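Local atomic coordinates of putative yopH targeting protein (Yersinia pestis, PDB entry 4GF3), a protein that probably serves as a type III secretion chaperone of the CesT family, binding the effector YopH and targeting it for export. Residues Gly55-Gln60 with Lys85-Leu90; Trp36-Ala41 with Leu48-Arg53; Arg2-Leu7 with Leu95-Thr100. All blocks are in the same frame, centred on the assembly; numbering follows the deposited sequence.

From the N terminus, the first residues met are Arg2-Leu7 at the start of helix 4-15, but their partner Leu95-Thr100 comes only at the end of strand 88-96, so interaction 3 closes the longest loop and the other two contacts nest inside it. Interaction 2 closes first, as the hairpin of strands 36-42 and 47-56. Interaction 1 follows in series, where strand 47-56 ends beside the start of strand 88-96. Interactions 1 and 2 share strand 47-56 and touch through Leu90 and Phe51, and interactions 2 and 3 meet at Leu48. Interactions 1 and 3, with centres about 31 Å apart, mark the two ends of strand 88-96.

Interaction 1: Gly55-Gln60 with Lys85-Leu90; sequences GILTGQ and KDDHWL
Two backbone hydrogen bonds enclose the antiparallel, non-hydrogen-bonded pair Ile56-His88 and carry this contact. Trp89 N donates to Gly55 O over 3.1 Å, nearly straight at the hydrogen but from above the carbonyl plane. Leu57 N donates to Asp87 O over a short 2.7 Å and arrives almost along the C=O axis. The CA-H of Ile56 also points at Asp87 O, so that carbonyl is approached from two successive residues.

Around this frame, the His88 imidazole turns one face to the opposite strand, with Ile56 N over its centre and Gly55 C nearer its rim. Ile56 CB adds a CH-pi contact, 4.2 Å from the His88 ring centroid. With CG in the crowded position between backbone N and carbonyl carbon (chi1 79°), Leu57 runs alongside Asp87, CD2 3.7 Å from Asp87 CB. The Trp89 indole comes obliquely to 55-57, with NE1 3.7 Å from Leu57 CA.

A second shell fixes both rings: His88 ND1 is hydrogen-bonded to Ala54 O, and Trp89 NE1 to Gln62 OE1 on helix 60-68. Gln62 OE1 also accepts from Thr58 N, so one carbonyl oxygen grips both the indole N-H and the loop backbone. Such pairing is characteristic of the end of two neighbouring inner strands of an antiparallel sheet, here where strand 47-56 of the CesT chaperone fold runs out toward helix 60-68 and strand 88-96 begins.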
# COMPACT_ATOMS: atom_id res chain seq x y z
N GLY A 55 -4.31 -7.83 -10.23
CA GLY A 55 -4.59 -8.89 -11.23
C GLY A 55 -3.69 -8.84 -12.44
O GLY A 55 -2.86 -7.92 -12.60
N ILE A 56 -3.80 -9.85 -13.27
CA ILE A 56 -3.02 -9.96 -14.49
C ILE A 56 -3.38 -8.83 -15.47
O ILE A 56 -4.53 -8.38 -15.52
CB ILE A 56 -3.16 -11.35 -15.14
CG1 ILE A 56 -2.06 -11.51 -16.19
CG2 ILE A 56 -4.55 -11.55 -15.74
CD1 ILE A 56 -1.83 -12.91 -16.68
N LEU A 57 -2.41 -8.35 -16.26
CA LEU A 57 -2.76 -7.33 -17.24
C LEU A 57 -3.79 -7.81 -18.22
O LEU A 57 -3.73 -8.93 -18.69
CB LEU A 57 -1.54 -6.77 -17.97
CG LEU A 57 -0.91 -7.54 -19.10
CD1 LEU A 57 -1.54 -7.20 -20.45
CD2 LEU A 57 0.58 -7.25 -19.12
N THR A 58 -4.72 -6.94 -18.57
CA THR A 58 -5.84 -7.32 -19.45
C THR A 58 -5.47 -7.20 -20.93
O THR A 58 -5.97 -7.92 -21.76
CB THR A 58 -7.05 -6.40 -19.23
OG1 THR A 58 -6.72 -5.06 -19.67
CG2 THR A 58 -7.45 -6.38 -17.77
N GLY A 59 -4.59 -6.26 -21.27
CA GLY A 59 -4.23 -6.08 -22.67
C GLY A 59 -3.30 -4.91 -22.88
O GLY A 59 -3.03 -4.18 -21.94
N GLN A 60 -2.85 -4.74 -24.13
CA GLN A 60 -1.90 -3.67 -24.52
C GLN A 60 -2.43 -2.26 -24.20
O GLN A 60 -1.66 -1.36 -23.80
CB GLN A 60 -1.61 -3.78 -26.03
CG GLN A 60 -0.38 -3.01 -26.45
CD GLN A 60 -0.22 -2.86 -27.96
OE1 GLN A 60 -1.18 -2.86 -28.70
NE2 GLN A 60 1.03 -2.67 -28.40
N LYS A 85 6.79 -10.32 -12.92
CA LYS A 85 7.34 -11.19 -13.97
C LYS A 85 6.26 -12.03 -14.64
O LYS A 85 6.50 -12.68 -15.69
CB LYS A 85 8.38 -12.12 -13.38
CG LYS A 85 7.83 -13.08 -12.36
CD LYS A 85 8.82 -14.20 -12.09
CE LYS A 85 8.69 -14.65 -10.63
NZ LYS A 85 9.96 -15.27 -10.17
N ASP A 86 5.08 -12.03 -14.02
CA ASP A 86 3.96 -12.76 -14.52
C ASP A 86 2.83 -11.87 -15.08
O ASP A 86 1.72 -12.32 -15.30
CB ASP A 86 3.52 -13.69 -13.42
CG ASP A 86 4.60 -14.78 -13.17
OD1 ASP A 86 5.17 -15.28 -14.19
OD2 ASP A 86 4.89 -15.09 -11.98
N ASP A 87 3.18 -10.63 -15.35
CA ASP A 87 2.29 -9.68 -15.98
C ASP A 87 1.15 -9.27 -15.00
O ASP A 87 0.12 -8.75 -15.45
CB ASP A 87 1.72 -10.22 -17.30
CG ASP A 87 2.81 -10.50 -18.36
OD1 ASP A 87 3.98 -10.08 -18.17
OD2 ASP A 87 2.49 -11.10 -19.39
N HIS A 88 1.33 -9.53 -13.71
CA HIS A 88 0.45 -8.90 -12.70
C HIS A 88 0.90 -7.51 -12.39
O HIS A 88 2.10 -7.20 -12.23
CB HIS A 88 0.35 -9.67 -11.39
CG HIS A 88 -0.48 -10.90 -11.50
ND1 HIS A 88 -1.51 -11.21 -10.63
CD2 HIS A 88 -0.42 -11.91 -12.39
CE1 HIS A 88 -2.02 -12.37 -10.97
NE2 HIS A 88 -1.40 -12.81 -12.06
N TRP A 89 -0.10 -6.67 -12.23
CA TRP A 89 0.11 -5.33 -11.78
C TRP A 89 0.58 -5.32 -10.34
O TRP A 89 0.06 -6.04 -9.48
CB TRP A 89 -1.16 -4.51 -11.91
CG TRP A 89 -1.51 -4.24 -13.34
CD1 TRP A 89 -2.59 -4.71 -14.06
CD2 TRP A 89 -0.80 -3.36 -14.20
NE1 TRP A 89 -2.58 -4.17 -15.32
CE2 TRP A 89 -1.50 -3.34 -15.43
CE3 TRP A 89 0.33 -2.58 -14.05
CZ2 TRP A 89 -1.05 -2.58 -16.53
CZ3 TRP A 89 0.78 -1.84 -15.15
CH2 TRP A 89 0.07 -1.83 -16.35
N LEU A 90 1.58 -4.49 -10.10
CA LEU A 90 2.07 -4.21 -8.76
C LEU A 90 1.89 -2.71 -8.55
O LEU A 90 2.58 -1.89 -9.19
CB LEU A 90 3.54 -4.59 -8.66
CG LEU A 90 4.12 -4.77 -7.23
CD1 LEU A 90 5.46 -5.48 -7.34
CD2 LEU A 90 4.27 -3.46 -6.46

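Interaction 2: Trp36-Ala41 with Leu48-Arg53; sequences WVVHLA and LVAFMR
The Phe51 ring receives His39 CB over one face, a CH-pi contact with CB 3.7 Å from the ring centroid. The His39 imidazole is slid off that ring, its plane at 29° to the phenyl, so the two barely overlap; Val37 CG1 covers one imidazole face near the rim, and Phe51 O lies at the edge. Met52 CE approaches the Trp36 indole obliquely, 3.4 Å from Trp36 CE3. The bend at chi3 (-76°) brings the methyl there and leaves the sulfur in an oblique Met-aromatic contact, while water 2 lies at the indole edge.

Reciprocal backbone bonds join His39 with Phe51 and Ala41 with Val49; the tightest, His39 N to Phe51 O, spans 2.7 Å and is nearly straight. Toward Trp36, past Val38 and Met52, the strands part, and one water joins Val37 O to Arg53 N, the other Val37 N to Arg53 O.

On one side, Val38, Leu40, Ala50 and Met52 form an apolar surface, with Val38, Ala50 and Met52 packing on helix 102-118. On the other, Val37, His39 and Ala41 meet a chain of another protein, where His39 NE2 is hydrogen-bonded to an acidic side chain. The hairpin is flanked in the sheet by strands 28-32 and 88-96.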
# COMPACT_ATOMS: atom_id res chain seq x y z
N TRP A 36 -7.37 -8.99 -0.80
CA TRP A 36 -6.32 -8.13 -1.18
C TRP A 36 -5.42 -7.84 0.03
O TRP A 36 -5.88 -7.69 1.17
CB TRP A 36 -6.81 -6.75 -1.61
CG TRP A 36 -7.74 -6.63 -2.80
CD1 TRP A 36 -8.95 -5.97 -2.79
CD2 TRP A 36 -7.50 -6.99 -4.16
NE1 TRP A 36 -9.49 -5.96 -4.04
CE2 TRP A 36 -8.63 -6.58 -4.91
CE3 TRP A 36 -6.47 -7.67 -4.81
CZ2 TRP A 36 -8.76 -6.81 -6.27
CZ3 TRP A 36 -6.60 -7.91 -6.16
CH2 TRP A 36 -7.75 -7.49 -6.88
N VAL A 37 -4.16 -7.60 -0.25
CA VAL A 37 -3.21 -7.28 0.82
C VAL A 37 -2.38 -6.07 0.43
O VAL A 37 -1.71 -6.05 -0.59
CB VAL A 37 -2.29 -8.51 1.13
CG1 VAL A 37 -1.31 -8.15 2.21
CG2 VAL A 37 -3.10 -9.70 1.57
N VAL A 38 -2.42 -5.03 1.28
CA VAL A 38 -1.61 -3.90 1.12
C VAL A 38 -0.49 -4.07 2.13
O VAL A 38 -0.69 -4.21 3.32
CB VAL A 38 -2.36 -2.57 1.39
CG1 VAL A 38 -1.41 -1.42 1.48
CG2 VAL A 38 -3.33 -2.23 0.24
N HIS A 39 0.71 -4.02 1.60
CA HIS A 39 1.95 -4.15 2.39
C HIS A 39 2.55 -2.79 2.66
O HIS A 39 2.51 -1.87 1.83
CB HIS A 39 2.96 -4.96 1.59
CG HIS A 39 2.51 -6.35 1.31
ND1 HIS A 39 2.61 -7.36 2.24
CD2 HIS A 39 1.91 -6.90 0.21
CE1 HIS A 39 2.13 -8.47 1.72
NE2 HIS A 39 1.68 -8.20 0.51
N LEU A 40 3.12 -2.66 3.85
CA LEU A 40 3.78 -1.45 4.33
C LEU A 40 5.21 -1.79 4.76
O LEU A 40 5.40 -2.71 5.47
CB LEU A 40 3.09 -0.88 5.54
CG LEU A 40 1.64 -0.69 5.30
CD1 LEU A 40 0.85 -0.98 6.58
CD2 LEU A 40 1.53 0.67 4.69
N ALA A 41 6.19 -0.99 4.35
CA ALA A 41 7.57 -1.18 4.78
C ALA A 41 8.39 0.10 4.68
O ALA A 41 8.18 0.89 3.78
CB ALA A 41 8.21 -2.23 3.92
N LEU A 48 8.79 5.40 3.29
CA LEU A 48 8.16 4.10 3.29
C LEU A 48 7.42 3.87 2.00
O LEU A 48 7.20 4.77 1.19
CB LEU A 48 7.21 3.89 4.47
CG LEU A 48 5.80 4.57 4.33
CD1 LEU A 48 4.76 3.83 5.16
CD2 LEU A 48 5.83 6.04 4.70
N VAL A 49 7.04 2.62 1.81
CA VAL A 49 6.13 2.27 0.71
C VAL A 49 4.94 1.52 1.19
O VAL A 49 4.98 0.81 2.22
CB VAL A 49 6.79 1.40 -0.36
CG1 VAL A 49 7.86 2.18 -1.12
CG2 VAL A 49 7.36 0.12 0.28
N ALA A 50 3.86 1.69 0.43
CA ALA A 50 2.65 0.93 0.55
C ALA A 50 2.39 0.34 -0.82
O ALA A 50 2.52 1.01 -1.88
CB ALA A 50 1.51 1.81 0.98
N PHE A 51 2.14 -0.95 -0.85
CA PHE A 51 2.03 -1.64 -2.16
C PHE A 51 1.20 -2.90 -2.11
O PHE A 51 1.05 -3.52 -1.03
CB PHE A 51 3.44 -1.93 -2.77
CG PHE A 51 4.23 -2.97 -2.05
CD1 PHE A 51 4.18 -4.32 -2.45
CD2 PHE A 51 5.02 -2.62 -0.97
CE1 PHE A 51 4.91 -5.27 -1.79
CE2 PHE A 51 5.79 -3.58 -0.34
CZ PHE A 51 5.74 -4.90 -0.76
N MET A 52 0.68 -3.29 -3.27
CA MET A 52 -0.15 -4.48 -3.40
C MET A 52 0.04 -5.13 -4.79
O MET A 52 0.29 -4.43 -5.81
CB MET A 52 -1.62 -4.16 -3.13
CG MET A 52 -2.33 -3.28 -4.12
SD MET A 52 -4.08 -3.22 -3.75
CE MET A 52 -4.68 -4.80 -4.33
N ARG A 53 -0.09 -6.44 -4.81
CA ARG A 53 -0.21 -7.17 -6.07
C ARG A 53 -1.68 -7.19 -6.44
O ARG A 53 -2.56 -7.59 -5.65
CB ARG A 53 0.37 -8.59 -5.98
CG ARG A 53 0.38 -9.41 -7.30
CD ARG A 53 1.36 -10.59 -7.18
NE ARG A 53 1.44 -11.51 -8.34
CZ ARG A 53 0.68 -12.58 -8.51
NH1 ARG A 53 -0.28 -12.86 -7.63
NH2 ARG A 53 0.84 -13.38 -9.58
O HOH W 1 -0.56 -7.76 -2.35
O HOH W 2 -3.17 -8.37 -3.07

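Interaction 3: Arg2-Leu7 with Leu95-Thr100; sequences RTYSSL and LNINDT
Apolar packing makes the inner part of this contact. Ile97 directs CG2 at the first turn of helix 4-15, 3.7 Å from Tyr4 N, while its CD1 comes obliquely to the Tyr4 ring at CD1. Leu7 and Thr100 cross at about a right angle, and Leu7 CD2 meets Thr100 CG2 at 3.4 Å, tighter than usual for two methyls. Both Leu7 and Ile97 also pack on Leu48 of strand 47-56.

Polar contacts gather at the outer side around Arg2. Its chain starts with CG anti to the backbone N (chi1 -170°) and bends at chi3 (-88°), passing CD 3.4 Å from Ile97 O and turning the guanidinium toward water 3 and Glu10. Water 3 donates to Asn98 O over 2.7 Å and accepts a weak bond from Arg2 NH1. Arg2 NE forms a salt bridge with Glu10.

Capping bonds set the helix start. Thr3 and Ser6 form a capping box: Ser6 N donates to Thr3 OG1 over 3.0 Å, and Thr3 N donates in return to Ser6 OG over 2.9 Å.

Within the other segment, Asp99 N makes a weak hydrogen bond to Asn96 OD1 that spans the turn after strand 88-96.

The chemistry implies a methyl-lined seam joining helix 4-15 to that turn, rimmed by a cation whose charge the salt bridge with Glu10 would probably balance and which is linked to the turn through a water.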
# COMPACT_ATOMS: atom_id res chain seq x y z
N ARG A 2 8.10 12.50 13.70
CA ARG A 2 7.34 11.24 13.60
C ARG A 2 8.34 10.11 13.43
O ARG A 2 9.34 10.31 12.78
CB ARG A 2 6.44 11.26 12.36
CG ARG A 2 5.47 10.12 12.33
CD ARG A 2 4.50 10.28 11.19
NE ARG A 2 3.30 11.07 11.51
CZ ARG A 2 2.91 12.14 10.81
NH1 ARG A 2 3.64 12.52 9.74
NH2 ARG A 2 1.78 12.81 11.15
N THR A 3 8.05 8.92 13.95
CA THR A 3 8.82 7.73 13.54
C THR A 3 7.97 6.79 12.69
O THR A 3 6.75 6.89 12.65
CB THR A 3 9.30 6.99 14.76
OG1 THR A 3 8.14 6.50 15.41
CG2 THR A 3 10.04 7.91 15.65
N TYR A 4 8.61 5.87 11.98
CA TYR A 4 7.90 4.83 11.26
C TYR A 4 6.84 4.13 12.13
O TYR A 4 5.69 3.98 11.71
CB TYR A 4 8.87 3.76 10.70
CG TYR A 4 8.17 2.69 9.90
CD1 TYR A 4 7.64 2.96 8.63
CD2 TYR A 4 8.03 1.42 10.40
CE1 TYR A 4 7.00 1.98 7.90
CE2 TYR A 4 7.42 0.41 9.66
CZ TYR A 4 6.89 0.70 8.42
OH TYR A 4 6.27 -0.32 7.71
N SER A 5 7.24 3.69 13.32
CA SER A 5 6.34 2.99 14.20
C SER A 5 5.20 3.89 14.71
O SER A 5 4.08 3.44 14.81
CB SER A 5 7.11 2.38 15.36
OG SER A 5 7.96 1.37 14.83
N SER A 6 5.45 5.18 14.93
CA SER A 6 4.37 6.04 15.41
C SER A 6 3.43 6.31 14.24
O SER A 6 2.24 6.43 14.44
CB SER A 6 4.92 7.33 16.04
OG SER A 6 5.42 8.18 15.02
N LEU A 7 3.98 6.35 13.03
CA LEU A 7 3.15 6.55 11.84
C LEU A 7 2.21 5.35 11.70
O LEU A 7 1.03 5.53 11.42
CB LEU A 7 3.99 6.71 10.56
CG LEU A 7 3.17 6.76 9.28
CD1 LEU A 7 2.09 7.83 9.29
CD2 LEU A 7 4.11 6.93 8.08
N LEU A 95 6.37 7.33 0.01
CA LEU A 95 6.06 8.46 0.86
C LEU A 95 7.17 8.74 1.89
O LEU A 95 7.81 7.86 2.43
CB LEU A 95 4.77 8.17 1.66
CG LEU A 95 3.52 7.83 0.82
CD1 LEU A 95 3.12 6.38 1.01
CD2 LEU A 95 2.39 8.81 1.13
N ASN A 96 7.27 10.00 2.25
CA ASN A 96 8.10 10.44 3.27
C ASN A 96 7.44 10.21 4.62
O ASN A 96 6.33 10.68 4.88
CB ASN A 96 8.39 11.93 3.07
CG ASN A 96 9.28 12.49 4.09
OD1 ASN A 96 8.85 12.85 5.18
ND2 ASN A 96 10.60 12.67 3.70
N ILE A 97 8.18 9.54 5.50
CA ILE A 97 7.65 9.14 6.83
C ILE A 97 7.23 10.36 7.62
O ILE A 97 6.16 10.38 8.25
CB ILE A 97 8.71 8.33 7.62
CG1 ILE A 97 8.90 6.94 6.97
CG2 ILE A 97 8.31 8.15 9.10
CD1 ILE A 97 10.18 6.27 7.35
N ASN A 98 8.08 11.36 7.66
CA ASN A 98 7.72 12.54 8.41
C ASN A 98 6.63 13.43 7.75
O ASN A 98 5.93 14.15 8.45
CB ASN A 98 8.97 13.38 8.73
CG ASN A 98 8.67 14.51 9.71
OD1 ASN A 98 8.36 15.66 9.30
ND2 ASN A 98 8.73 14.21 11.00
N ASP A 99 6.47 13.40 6.45
CA ASP A 99 5.56 14.34 5.80
C ASP A 99 4.12 13.72 5.71
O ASP A 99 3.19 14.41 5.30
CB ASP A 99 5.97 14.67 4.36
CG ASP A 99 7.32 15.43 4.26
OD1 ASP A 99 7.77 16.00 5.30
OD2 ASP A 99 7.89 15.32 3.10
N THR A 100 3.96 12.41 6.00
CA THR A 100 2.69 11.75 5.66
C THR A 100 1.86 11.73 6.95
O THR A 100 2.33 12.18 7.92
CB THR A 100 2.95 10.38 4.92
OG1 THR A 100 1.71 9.85 4.37
CG2 THR A 100 3.48 9.37 5.84
O HOH W 3 3.88 15.07 9.92